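Local coordinates for protein chorismate mutase (Paraburkholderia phymatum, PDB 5TS9) that probably catalyses the conversion of chorismate to prephenate, acting as an all-helical chorismate mutase of the type II family, at residues 35-40 with 87-92. Sequence-based numbering, arbitrary orientation.
Sequences SKWDTG and ALLNNW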
loop_
_atom_site.group_PDB
_atom_site.type_symbol
_atom_site.label_atom_id
_atom_site.label_comp_id
_atom_site.label_asym_id
_atom_site.label_seq_id
_atom_site.Cartn_x
_atom_site.Cartn_y
_atom_site.Cartn_z
ATOM N N SER A 35 -10.100 -0.147 16.369
ATOM C CA SER A 35 -9.652 0.654 17.497
ATOM C C SER A 35 -9.472 2.108 17.097
ATOM O O SER A 35 -9.827 3.021 17.851
ATOM C CB SER A 35 -8.345 0.089 18.046
ATOM O OG SER A 35 -7.800 0.981 19.009
ATOM N N LYS A 36 -8.900 2.348 15.919
ATOM C CA LYS A 36 -8.692 3.718 15.470
ATOM C C LYS A 36 -10.009 4.377 15.077
ATOM O O LYS A 36 -10.151 5.592 15.216
ATOM C CB LYS A 36 -7.689 3.740 14.320
ATOM C CG LYS A 36 -6.268 3.457 14.823
ATOM C CD LYS A 36 -5.248 3.462 13.712
ATOM C CE LYS A 36 -3.837 3.188 14.270
ATOM N NZ LYS A 36 -2.943 2.671 13.153
ATOM N N TRP A 37 -10.985 3.593 14.618
ATOM C CA TRP A 37 -12.329 4.112 14.405
ATOM C C TRP A 37 -12.958 4.568 15.725
ATOM O O TRP A 37 -13.589 5.630 15.784
ATOM C CB TRP A 37 -13.197 3.039 13.723
ATOM C CG TRP A 37 -14.691 3.381 13.630
ATOM C CD1 TRP A 37 -15.665 3.127 14.566
ATOM C CD2 TRP A 37 -15.351 4.023 12.533
ATOM N NE1 TRP A 37 -16.887 3.585 14.113
ATOM C CE2 TRP A 37 -16.716 4.141 12.870
ATOM C CE3 TRP A 37 -14.911 4.520 11.295
ATOM C CZ2 TRP A 37 -17.653 4.721 12.008
ATOM C CZ3 TRP A 37 -15.843 5.090 10.442
ATOM C CH2 TRP A 37 -17.198 5.195 10.807
ATOM N N ASP A 38 -12.775 3.790 16.795
ATOM C CA ASP A 38 -13.319 4.160 18.102
ATOM C C ASP A 38 -12.628 5.401 18.665
ATOM O O ASP A 38 -13.289 6.309 19.178
ATOM C CB ASP A 38 -13.182 2.990 19.079
ATOM C CG ASP A 38 -14.025 1.775 18.684
ATOM O OD1 ASP A 38 -14.880 1.905 17.778
ATOM O OD2 ASP A 38 -13.821 0.683 19.267
ATOM N N THR A 39 -11.293 5.463 18.585
ATOM C CA THR A 39 -10.542 6.497 19.296
ATOM C C THR A 39 -10.244 7.720 18.446
ATOM O O THR A 39 -9.924 8.776 19.000
ATOM C CB THR A 39 -9.204 5.945 19.808
ATOM O OG1 THR A 39 -8.379 5.610 18.687
ATOM C CG2 THR A 39 -9.401 4.714 20.654
ATOM N N GLY A 40 -10.329 7.602 17.123
ATOM C CA GLY A 40 -9.949 8.688 16.254
ATOM C C GLY A 40 -8.462 8.833 16.031
ATOM O O GLY A 40 -8.041 9.804 15.399
ATOM N N ALA A 87 -8.286 1.670 3.859
ATOM C CA ALA A 87 -9.435 1.295 3.033
ATOM C C ALA A 87 -10.648 0.972 3.892
ATOM O O ALA A 87 -11.769 1.404 3.590
ATOM C CB ALA A 87 -9.085 0.101 2.143
ATOM N N LEU A 88 -10.439 0.211 4.964
ATOM C CA LEU A 88 -11.534 -0.124 5.872
ATOM C C LEU A 88 -12.123 1.131 6.491
ATOM O O LEU A 88 -13.345 1.293 6.546
ATOM C CB LEU A 88 -11.044 -1.065 6.972
ATOM C CG LEU A 88 -10.674 -2.499 6.599
ATOM C CD1 LEU A 88 -10.210 -3.202 7.855
ATOM C CD2 LEU A 88 -11.911 -3.220 6.026
ATOM N N LEU A 89 -11.263 2.020 7.004
ATOM C CA LEU A 89 -11.767 3.217 7.670
ATOM C C LEU A 89 -12.591 4.060 6.721
ATOM O O LEU A 89 -13.639 4.591 7.101
ATOM C CB LEU A 89 -10.607 4.029 8.232
ATOM C CG LEU A 89 -10.023 3.436 9.500
ATOM C CD1 LEU A 89 -8.713 4.097 9.767
ATOM C CD2 LEU A 89 -11.012 3.597 10.704
ATOM N N ASN A 90 -12.144 4.195 5.467
ATOM C CA ASN A 90 -12.937 5.005 4.549
ATOM C C ASN A 90 -14.180 4.266 4.092
ATOM O O ASN A 90 -15.201 4.909 3.825
ATOM C CB ASN A 90 -12.101 5.459 3.348
ATOM C CG ASN A 90 -11.514 6.860 3.545
ATOM O OD1 ASN A 90 -11.704 7.475 4.598
ATOM N ND2 ASN A 90 -10.807 7.378 2.524
ATOM N N ASN A 91 -14.123 2.932 3.990
ATOM C CA ASN A 91 -15.343 2.170 3.738
ATOM C C ASN A 91 -16.367 2.440 4.829
ATOM O O ASN A 91 -17.540 2.689 4.545
ATOM C CB ASN A 91 -15.053 0.666 3.663
ATOM C CG ASN A 91 -14.367 0.276 2.377
ATOM O OD1 ASN A 91 -14.231 1.103 1.490
ATOM N ND2 ASN A 91 -13.934 -0.981 2.271
ATOM N N TRP A 92 -15.930 2.395 6.082
ATOM C CA TRP A 92 -16.843 2.643 7.204
ATOM C C TRP A 92 -17.303 4.089 7.226
ATOM O O TRP A 92 -18.476 4.370 7.506
ATOM C CB TRP A 92 -16.148 2.284 8.514
ATOM C CG TRP A 92 -15.737 0.859 8.547
ATOM C CD1 TRP A 92 -16.260 -0.166 7.793
ATOM C CD2 TRP A 92 -14.711 0.282 9.362
ATOM N NE1 TRP A 92 -15.610 -1.354 8.097
ATOM C CE2 TRP A 92 -14.657 -1.099 9.055
ATOM C CE3 TRP A 92 -13.829 0.799 10.314
ATOM C CZ2 TRP A 92 -13.751 -1.975 9.678
ATOM C CZ3 TRP A 92 -12.932 -0.065 10.937
ATOM C CH2 TRP A 92 -12.898 -1.442 10.610
#
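Trp-37 meets Leu-89 and Trp-92 where the last turn of helix 16-39 packs against helix 67-95, and the meeting is a worked example of how a pair of tryptophans and one leucine pack two helices together in the all-helical type II (AroQ) chorismate mutase fold. Just before it in sequence, Lys-36 joins the two helices through its NZ, which is hydrogen-bonded to Gln-85 OE1 on helix 67-95 and to Val-43 O in the following loop. The contact proper belongs to Trp-37. Its CB points toward helix 67-95, and a chi1 of 171°, which sets CG opposite the backbone N, brings the indole into a T-shaped, edge-to-face pair with Trp-92. The edge of the Trp-92 indole is directed at the face of the six-membered ring of Trp-37, the planes stand almost perpendicular at 89°, and that ring's centroid lies 5.9 Å from the centroid of the five-membered ring of Trp-92. Beyond the stack, the far end of the Trp-37 indole reaches the base of its partner: CZ3 comes within 3.4 Å of Trp-92 CB, and CH2 lies 3.6 Å from the carbonyl O of Trp-92. Leu-89 fills in nearer the backbone, where its CD2 branch rests 3.8 Å from Trp-37 CB. Ala-98 touches both tryptophans from a loop, while Ala-33 and Leu-34 add further cover to Trp-92. Next in sequence, Asp-38 turns OD1 to the edge of the Trp-37 ring, in its plane, while OD2 forms a salt bridge with Arg-103. The helix then ends: Thr-39 N still donates to Ser-35 O, but Gly-40 leaves helical geometry with a positive phi of 79°, its N bonded to Lys-36 O at 2.8 Å.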